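Local coordinates for alkaline phosphatase (Thermus thermophilus, PDB 7KWD), which probably removes phosphate groups from phosphorylated compounds, as alkaline phosphatases do, using two zinc ions and one magnesium ion, at residues D47-E52 with P437-L442; R67-E72 with D289-D294; A277-D282 with G431-S436. One frame throughout, in Å; residues are numbered along the deposited sequence.

Contact 1: D47-E52 with P437-L442. With MG (magnesium ion), chain D; ZN (zinc ion), chain E.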
loop_
_atom_site.group_PDB
_atom_site.type_symbol
_atom_site.label_atom_id
_atom_site.label_comp_id
_atom_site.label_asym_id
_atom_site.label_seq_id
_atom_site.Cartn_x
_atom_site.Cartn_y
_atom_site.Cartn_z
ATOM N N ASP A 47 -3.283 -10.553 9.545
ATOM C CA ASP A 47 -4.461 -10.599 8.699
ATOM C C ASP A 47 -4.925 -9.187 8.351
ATOM O O ASP A 47 -5.138 -8.369 9.238
ATOM C CB ASP A 47 -5.586 -11.368 9.389
ATOM C CG ASP A 47 -6.591 -11.870 8.412
ATOM O OD1 ASP A 47 -7.113 -11.006 7.674
ATOM O OD2 ASP A 47 -6.823 -13.112 8.348
ATOM N N GLY A 48 -5.084 -8.911 7.065
ATOM C CA GLY A 48 -5.595 -7.623 6.615
ATOM C C GLY A 48 -4.630 -6.458 6.697
ATOM O O GLY A 48 -5.040 -5.296 6.528
ATOM N N PHE A 49 -3.337 -6.741 6.860
ATOM C CA PHE A 49 -2.328 -5.740 7.174
ATOM C C PHE A 49 -1.790 -5.098 5.907
ATOM O O PHE A 49 -1.195 -5.767 5.061
ATOM C CB PHE A 49 -1.207 -6.411 7.967
ATOM C CG PHE A 49 -0.076 -5.514 8.390
ATOM C CD1 PHE A 49 -0.260 -4.538 9.354
ATOM C CD2 PHE A 49 1.220 -5.708 7.860
ATOM C CE1 PHE A 49 0.797 -3.748 9.788
ATOM C CE2 PHE A 49 2.273 -4.917 8.281
ATOM C CZ PHE A 49 2.073 -3.951 9.259
ATOM N N SER A 50 -1.990 -3.795 5.793
ATOM C CA SER A 50 -1.560 -3.044 4.618
ATOM C C SER A 50 -0.314 -2.241 4.926
ATOM O O SER A 50 0.105 -2.124 6.084
ATOM C CB SER A 50 -2.684 -2.109 4.160
ATOM O OG SER A 50 -2.752 -1.008 5.011
ATOM N N TRP A 51 0.277 -1.669 3.866
ATOM C CA TRP A 51 1.427 -0.790 4.041
ATOM C C TRP A 51 1.017 0.545 4.634
ATOM O O TRP A 51 1.857 1.238 5.232
ATOM C CB TRP A 51 2.164 -0.606 2.700
ATOM C CG TRP A 51 2.860 -1.898 2.254
ATOM C CD1 TRP A 51 2.585 -2.656 1.141
ATOM C CD2 TRP A 51 3.937 -2.564 2.934
ATOM N NE1 TRP A 51 3.419 -3.759 1.106
ATOM C CE2 TRP A 51 4.258 -3.712 2.193
ATOM C CE3 TRP A 51 4.666 -2.286 4.100
ATOM C CZ2 TRP A 51 5.280 -4.581 2.580
ATOM C CZ3 TRP A 51 5.686 -3.149 4.474
ATOM C CH2 TRP A 51 5.979 -4.281 3.711
ATOM N N GLU A 52 -0.251 0.929 4.527
ATOM C CA GLU A 52 -0.668 2.121 5.254
ATOM C C GLU A 52 -0.678 1.843 6.749
ATOM O O GLU A 52 -0.200 2.668 7.527
ATOM C CB GLU A 52 -2.036 2.616 4.793
ATOM C CG GLU A 52 -2.128 2.952 3.312
ATOM C CD GLU A 52 -1.247 4.127 2.868
ATOM O OE1 GLU A 52 -1.038 4.254 1.648
ATOM O OE2 GLU A 52 -0.759 4.907 3.724
ATOM N N PRO A 437 -0.510 -5.834 -3.362
ATOM C CA PRO A 437 0.451 -6.811 -2.823
ATOM C C PRO A 437 0.898 -6.401 -1.423
ATOM O O PRO A 437 0.896 -5.219 -1.071
ATOM C CB PRO A 437 1.604 -6.780 -3.826
ATOM C CG PRO A 437 1.448 -5.497 -4.573
ATOM C CD PRO A 437 -0.009 -5.157 -4.565
ATOM N N VAL A 438 1.243 -7.393 -0.600
ATOM C CA VAL A 438 1.497 -7.155 0.815
ATOM C C VAL A 438 2.760 -7.890 1.267
ATOM O O VAL A 438 3.406 -8.614 0.509
ATOM C CB VAL A 438 0.292 -7.568 1.687
ATOM C CG1 VAL A 438 -0.863 -6.615 1.410
ATOM C CG2 VAL A 438 -0.083 -9.009 1.378
ATOM N N MET A 439 3.085 -7.667 2.536
ATOM C CA MET A 439 4.363 -8.054 3.121
ATOM C C MET A 439 4.579 -9.559 3.181
ATOM O O MET A 439 3.707 -10.319 3.587
ATOM C CB MET A 439 4.430 -7.499 4.535
ATOM C CG MET A 439 5.599 -7.965 5.364
ATOM S SD MET A 439 5.504 -7.273 7.024
ATOM C CE MET A 439 4.299 -8.259 7.789
ATOM N N LEU A 440 5.806 -9.974 2.835
ATOM C CA LEU A 440 6.315 -11.315 3.121
ATOM C C LEU A 440 7.739 -11.174 3.638
ATOM O O LEU A 440 8.579 -10.562 2.966
ATOM C CB LEU A 440 6.313 -12.199 1.880
ATOM C CG LEU A 440 7.097 -13.514 1.907
ATOM C CD1 LEU A 440 6.569 -14.543 2.931
ATOM C CD2 LEU A 440 7.015 -14.115 0.536
ATOM N N LEU A 441 8.006 -11.765 4.796
ATOM C CA LEU A 441 9.278 -11.575 5.490
ATOM C C LEU A 441 9.767 -12.887 6.078
ATOM O O LEU A 441 8.989 -13.622 6.689
ATOM C CB LEU A 441 9.129 -10.539 6.610
ATOM C CG LEU A 441 10.129 -10.440 7.767
ATOM C CD1 LEU A 441 11.394 -9.795 7.293
ATOM C CD2 LEU A 441 9.517 -9.590 8.868
ATOM N N LEU A 442 11.067 -13.135 5.951
ATOM C CA LEU A 442 11.702 -14.355 6.431
ATOM C C LEU A 442 12.705 -14.042 7.528
ATOM O O LEU A 442 13.582 -13.185 7.362
ATOM C CB LEU A 442 12.431 -15.084 5.312
ATOM C CG LEU A 442 11.576 -15.423 4.088
ATOM C CD1 LEU A 442 12.457 -16.060 2.991
ATOM C CD2 LEU A 442 10.486 -16.347 4.489
HETATM MG MG MG D . -7.904 -14.446 9.643
HETATM ZN ZN ZN E . -7.652 -12.192 5.900
HETATM O O HOH W 1 1.535 -5.484 4.061
HETATM O O HOH W 2 -0.619 -2.921 1.019
HETATM O O HOH W 3 -8.682 -16.041 10.808
HETATM O O HOH W 4 -9.522 -14.660 8.569
HETATM O O HOH W 5 -8.900 -12.542 10.535
#
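M439, at the start of strand 438-443, lies against two aromatic rings, those of F49, just before helix 51-65, and W51, its first residue. Its CB sits 3.6 Å from CZ2 of W51, the two side chains crossing at about a right angle. The thioether is unbranched and flexible, which suits it to serving both rings. A turn at chi3 of 77° sends CE to CE2 of F49, 3.9 Å away, while SD lies at the edge of that phenyl ring, 5.5 Å from its centroid, a Met-aromatic contact. SD makes a second, oblique one with the six-membered ring of W51. Polar backbone atoms are joined through water: one molecule donates to F49 O (2.9 Å) and accepts from M439 N (3.1 Å). The same water lies over the centre of the indole. At the edge of the indole, NE1 comes near P437 O but is buried without a hydrogen-bond partner. The ring also meets W51 of the second subunit. An alanine at W51 would probably leave M439 CB and the bridging water without their aromatic wall and weaken the dimer contact. Two residues before F49 in the chain, D47 binds zinc through OD1 and magnesium through OD2. The segment carrying this metal ligand is thus joined to the strand by apolar and sulfur-aromatic packing, with water rather than direct hydrogen bonds linking the backbones.

Contact 2: R67-E72 with D289-D294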
loop_
_atom_site.group_PDB
_atom_site.type_symbol
_atom_site.label_atom_id
_atom_site.label_comp_id
_atom_site.label_asym_id
_atom_site.label_seq_id
_atom_site.Cartn_x
_atom_site.Cartn_y
_atom_site.Cartn_z
ATOM N N ARG A 67 10.301 4.610 20.446
ATOM C CA ARG A 67 10.899 3.295 20.180
ATOM C C ARG A 67 10.763 2.971 18.696
ATOM O O ARG A 67 9.821 3.414 18.025
ATOM C CB ARG A 67 10.210 2.185 21.004
ATOM C CG ARG A 67 8.697 2.117 20.645
ATOM C CD ARG A 67 7.868 1.079 21.376
ATOM N NE ARG A 67 7.883 -0.142 20.601
ATOM C CZ ARG A 67 6.814 -0.796 20.178
ATOM N NH1 ARG A 67 5.581 -0.389 20.452
ATOM N NH2 ARG A 67 7.001 -1.910 19.485
ATOM N N VAL A 68 11.675 2.144 18.203
ATOM C CA VAL A 68 11.576 1.603 16.852
ATOM C C VAL A 68 10.763 0.312 16.897
ATOM O O VAL A 68 11.112 -0.615 17.617
ATOM C CB VAL A 68 12.957 1.349 16.253
ATOM C CG1 VAL A 68 12.838 0.785 14.855
ATOM C CG2 VAL A 68 13.746 2.645 16.277
ATOM N N LEU A 69 9.686 0.261 16.120
ATOM C CA LEU A 69 8.879 -0.933 15.977
ATOM C C LEU A 69 9.725 -2.139 15.596
ATOM O O LEU A 69 10.572 -2.061 14.705
ATOM C CB LEU A 69 7.841 -0.631 14.892
ATOM C CG LEU A 69 6.579 -1.448 14.744
ATOM C CD1 LEU A 69 5.632 -1.158 15.863
ATOM C CD2 LEU A 69 5.955 -1.098 13.410
ATOM N N ALA A 70 9.492 -3.268 16.270
ATOM C CA ALA A 70 10.263 -4.456 15.939
ATOM C C ALA A 70 10.096 -4.828 14.466
ATOM O O ALA A 70 11.052 -5.242 13.808
ATOM C CB ALA A 70 9.877 -5.625 16.833
ATOM N N LEU A 71 8.897 -4.673 13.927
ATOM C CA LEU A 71 8.686 -4.999 12.521
ATOM C C LEU A 71 9.552 -4.109 11.624
ATOM O O LEU A 71 10.106 -4.581 10.628
ATOM C CB LEU A 71 7.198 -4.872 12.169
ATOM C CG LEU A 71 6.849 -5.341 10.769
ATOM C CD1 LEU A 71 7.377 -6.742 10.488
ATOM C CD2 LEU A 71 5.335 -5.234 10.487
ATOM N N GLU A 72 9.718 -2.830 11.969
ATOM C CA GLU A 72 10.618 -1.999 11.172
ATOM C C GLU A 72 12.037 -2.585 11.186
ATOM O O GLU A 72 12.700 -2.676 10.146
ATOM C CB GLU A 72 10.651 -0.546 11.669
ATOM C CG GLU A 72 11.668 0.315 10.900
ATOM C CD GLU A 72 11.837 1.747 11.420
ATOM O OE1 GLU A 72 10.959 2.228 12.154
ATOM O OE2 GLU A 72 12.867 2.379 11.104
ATOM N N ASP A 289 -3.681 -3.471 17.587
ATOM C CA ASP A 289 -3.472 -4.877 17.222
ATOM C C ASP A 289 -2.154 -5.051 16.471
ATOM O O ASP A 289 -1.511 -6.109 16.555
ATOM C CB ASP A 289 -4.655 -5.413 16.400
ATOM C CG ASP A 289 -5.754 -6.019 17.287
ATOM O OD1 ASP A 289 -6.030 -5.420 18.345
ATOM O OD2 ASP A 289 -6.309 -7.107 16.972
ATOM N N VAL A 290 -1.704 -4.012 15.776
ATOM C CA VAL A 290 -0.383 -4.079 15.174
ATOM C C VAL A 290 0.684 -4.020 16.246
ATOM O O VAL A 290 1.706 -4.705 16.145
ATOM C CB VAL A 290 -0.195 -2.952 14.150
ATOM C CG1 VAL A 290 1.253 -2.933 13.660
ATOM C CG2 VAL A 290 -1.124 -3.167 12.981
ATOM N N LEU A 291 0.459 -3.199 17.295
ATOM C CA LEU A 291 1.414 -3.103 18.396
ATOM C C LEU A 291 1.396 -4.386 19.227
ATOM O O LEU A 291 2.439 -4.857 19.678
ATOM C CB LEU A 291 1.117 -1.890 19.293
ATOM C CG LEU A 291 1.254 -0.538 18.607
ATOM C CD1 LEU A 291 1.107 0.600 19.586
ATOM C CD2 LEU A 291 2.615 -0.374 17.919
ATOM N N ALA A 292 0.233 -5.003 19.374
ATOM C CA ALA A 292 0.206 -6.299 20.044
ATOM C C ALA A 292 0.976 -7.361 19.248
ATOM O O ALA A 292 1.656 -8.216 19.826
ATOM C CB ALA A 292 -1.240 -6.763 20.230
ATOM N N ALA A 293 0.811 -7.362 17.926
ATOM C CA ALA A 293 1.604 -8.256 17.088
ATOM C C ALA A 293 3.098 -7.990 17.258
ATOM O O ALA A 293 3.909 -8.928 17.262
ATOM C CB ALA A 293 1.218 -8.077 15.621
ATOM N N ASP A 294 3.476 -6.713 17.417
ATOM C CA ASP A 294 4.890 -6.384 17.526
ATOM C C ASP A 294 5.489 -6.999 18.776
ATOM O O ASP A 294 6.621 -7.498 18.754
ATOM C CB ASP A 294 5.073 -4.862 17.500
ATOM C CG ASP A 294 6.381 -4.441 16.863
ATOM O OD1 ASP A 294 6.556 -4.669 15.642
ATOM O OD2 ASP A 294 7.228 -3.887 17.577
HETATM O O HOH W 6 4.342 -3.156 20.697
#
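A70, the first residue of helix 70-75, has its CA 5.9 Å from the CA of D294 on helix 283-306, so the start of the shorter helix faces the flank of the longer one. D294 points its carboxylate at the helix start. OD2 accepts from A70 N at 2.7 Å and OD1 from L71 N at 2.9 Å, each oxygen using its syn lone pair, with N-H...O angles of 149° and 150°. L69 holds the N-cap position, and the N-H groups received by D294 are those of the two residues that follow it. Aspartate suits the place because its short chain brings both oxygens to the helix start, where CB of A70 lies 3.3 Å from OD2. R67 then comes tip to tip with the acid: its CG stands between the backbone N and the carbonyl carbon, the chain bends at chi3, and NH2 forms a salt bridge to OD2 at 2.8 Å, with OD2 near the guanidinium plane. The two flat groups are turned 48° apart, and a single nitrogen makes the bridge. NH1 is held by Q65 OE1 and, weakly, by a water that donates to L291 O at 2.7 Å. Leucines close the sides: L69 CD1 meets L291 CD2 at 3.7 Å, and L69 CG lies against OD1. R21 of the second subunit packs on R67, placing the contact near the dimer interface. OD2 is thus gripped twice and OD1 once, by two backbone N-H groups and a guanidinium. The positive end of helix 70-75 and the nearby arginine would be expected to favour the ionised form of this buried acid, and D294 probably links the two helices as a charged group with leucines beside it.

Contact 3: A277-D282 with G431-S436. With ZN (zinc ion), chain F.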
loop_
_atom_site.group_PDB
_atom_site.type_symbol
_atom_site.label_atom_id
_atom_site.label_comp_id
_atom_site.label_asym_id
_atom_site.label_seq_id
_atom_site.Cartn_x
_atom_site.Cartn_y
_atom_site.Cartn_z
ATOM N N ALA A 277 -10.363 -4.543 12.456
ATOM C CA ALA A 277 -10.321 -3.116 12.726
ATOM C C ALA A 277 -10.308 -2.337 11.432
ATOM O O ALA A 277 -10.912 -1.267 11.338
ATOM C CB ALA A 277 -9.097 -2.764 13.565
ATOM N N ASN A 278 -9.593 -2.846 10.424
ATOM C CA ASN A 278 -9.565 -2.133 9.152
ATOM C C ASN A 278 -10.934 -2.135 8.508
ATOM O O ASN A 278 -11.291 -1.166 7.820
ATOM C CB ASN A 278 -8.528 -2.739 8.214
ATOM C CG ASN A 278 -7.094 -2.387 8.632
ATOM O OD1 ASN A 278 -6.853 -1.424 9.350
ATOM N ND2 ASN A 278 -6.152 -3.193 8.182
ATOM N N HIS A 279 -11.689 -3.236 8.687
ATOM C CA HIS A 279 -13.084 -3.287 8.254
ATOM C C HIS A 279 -13.913 -2.198 8.938
ATOM O O HIS A 279 -14.697 -1.500 8.283
ATOM C CB HIS A 279 -13.682 -4.660 8.561
ATOM C CG HIS A 279 -13.364 -5.711 7.551
ATOM N ND1 HIS A 279 -13.614 -5.545 6.206
ATOM C CD2 HIS A 279 -12.811 -6.943 7.682
ATOM C CE1 HIS A 279 -13.254 -6.635 5.557
ATOM N NE2 HIS A 279 -12.783 -7.502 6.433
ATOM N N LEU A 280 -13.750 -2.037 10.264
ATOM C CA LEU A 280 -14.460 -0.962 10.956
ATOM C C LEU A 280 -14.024 0.438 10.503
ATOM O O LEU A 280 -14.748 1.405 10.749
ATOM C CB LEU A 280 -14.243 -1.040 12.464
ATOM C CG LEU A 280 -14.400 -2.403 13.115
ATOM C CD1 LEU A 280 -14.182 -2.314 14.585
ATOM C CD2 LEU A 280 -15.757 -2.952 12.820
ATOM N N ASN A 281 -12.865 0.568 9.866
ATOM C CA ASN A 281 -12.251 1.866 9.560
ATOM C C ASN A 281 -11.837 2.554 10.856
ATOM O O ASN A 281 -12.018 3.762 10.996
ATOM C CB ASN A 281 -13.169 2.788 8.768
ATOM C CG ASN A 281 -13.249 2.450 7.291
ATOM O OD1 ASN A 281 -13.752 3.261 6.534
ATOM N ND2 ASN A 281 -12.793 1.252 6.889
ATOM N N ASP A 282 -11.333 1.781 11.807
ATOM C CA ASP A 282 -10.929 2.263 13.121
ATOM C C ASP A 282 -9.402 2.206 13.226
ATOM O O ASP A 282 -8.813 1.208 13.659
ATOM C CB ASP A 282 -11.594 1.436 14.203
ATOM C CG ASP A 282 -11.257 1.921 15.597
ATOM O OD1 ASP A 282 -10.316 2.745 15.746
ATOM O OD2 ASP A 282 -11.921 1.463 16.551
ATOM N N GLY A 431 -14.461 -0.271 3.265
ATOM C CA GLY A 431 -14.552 -1.123 4.431
ATOM C C GLY A 431 -14.203 -2.580 4.129
ATOM O O GLY A 431 -14.494 -3.470 4.938
ATOM N N GLN A 432 -13.570 -2.847 2.987
ATOM C CA GLN A 432 -13.328 -4.210 2.520
ATOM C C GLN A 432 -11.847 -4.444 2.204
ATOM O O GLN A 432 -11.025 -3.533 2.251
ATOM C CB GLN A 432 -14.190 -4.485 1.269
ATOM C CG GLN A 432 -15.689 -4.462 1.536
ATOM C CD GLN A 432 -16.285 -3.063 1.387
ATOM O OE1 GLN A 432 -16.429 -2.352 2.374
ATOM N NE2 GLN A 432 -16.607 -2.665 0.155
ATOM N N HIS A 433 -11.513 -5.694 1.857
ATOM C CA HIS A 433 -10.159 -6.020 1.403
ATOM C C HIS A 433 -9.830 -5.275 0.114
ATOM O O HIS A 433 -10.714 -4.884 -0.656
ATOM C CB HIS A 433 -10.005 -7.505 1.116
ATOM C CG HIS A 433 -10.390 -8.374 2.253
ATOM N ND1 HIS A 433 -10.441 -9.747 2.152
ATOM C CD2 HIS A 433 -10.757 -8.072 3.523
ATOM C CE1 HIS A 433 -10.831 -10.257 3.310
ATOM N NE2 HIS A 433 -11.039 -9.263 4.146
ATOM N N THR A 434 -8.545 -5.087 -0.124
ATOM C CA THR A 434 -8.065 -4.496 -1.367
ATOM C C THR A 434 -7.073 -5.445 -2.028
ATOM O O THR A 434 -6.679 -6.469 -1.467
ATOM C CB THR A 434 -7.421 -3.124 -1.139
ATOM O OG1 THR A 434 -6.215 -3.284 -0.369
ATOM C CG2 THR A 434 -8.378 -2.167 -0.402
ATOM N N ALA A 435 -6.681 -5.087 -3.245
ATOM C CA ALA A 435 -5.911 -5.955 -4.129
ATOM C C ALA A 435 -4.401 -5.749 -4.033
ATOM O O ALA A 435 -3.636 -6.449 -4.714
ATOM C CB ALA A 435 -6.318 -5.707 -5.579
ATOM N N SER A 436 -3.964 -4.810 -3.234
ATOM C CA SER A 436 -2.549 -4.485 -3.113
ATOM C C SER A 436 -1.694 -5.717 -2.791
ATOM O O SER A 436 -2.051 -6.520 -1.912
ATOM C CB SER A 436 -2.384 -3.449 -1.985
ATOM O OG SER A 436 -1.020 -3.362 -1.595
HETATM ZN ZN ZN F . -11.580 -9.362 6.256
#
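H279 and H433 meet at a zinc ion of the alkaline phosphatase metal centre, one from the end of helix 273-280 and the other from the short strand 433-434. Each binds through NE2 at 2.2 Å, and D275 supplies a further ligand. The imidazoles come rim to rim, their planes 36° apart, and the two NE2 atoms lie 3.4 Å from each other because both are drawn to the same metal. Histidine suits such a site: one nitrogen takes the metal while the other is left to be held by the protein. In the second shell, H279, whose CG is anti to the carbonyl carbon and beside the backbone N, donates from ND1 to G431 O at 2.6 Å, nearly straight at 171°, with the oxygen in the ring plane. That carbonyl fixes the rotation of the imidazole and would probably strengthen NE2 as a zinc donor. H433 ND1 is hydrogen-bonded to T93 O, and Y332 of the second subunit meets the H433 ring edge-to-face. Glycine suits position 431, since a CB there would clash with Q432 OE1. Further out, the helix bearing H279 ends in a Schellman motif, with D282 N bonded to A277 O at 3.1 Å and a weak bond from N281 N to N278 O. N281 has the positive phi of the C-prime position, 67°, which asparagine tolerates better than most residues. Its side chain folds back on the helix end while OD1 is held by Q401. ND2 donates both to S430 O, just before the opposing segment, and to N278 O at 3.0 Å, and the same nitrogen rests 3.8 Å from G431 CA.

Contacts 1 and 3 both carry metal ligands: D47 in contact 1 bridges magnesium and one zinc, the histidines of contact 3 hold the other zinc, and the H433 side chain lies about 5 Å from the zinc of D47. Their segments also touch directly, with N278 ND2 2.9 Å from G48 O. Contact 2 is remote from the metal ions but packs against contact 1, with F49 CZ 3.7 Å from L71 CD2 and F49 CE1 3.8 Å from V290 CG2. Contacts 2 and 3 do not touch, their centres about 19 Å apart, although helices 273-280 and 283-306 follow one another. All three reach the second subunit.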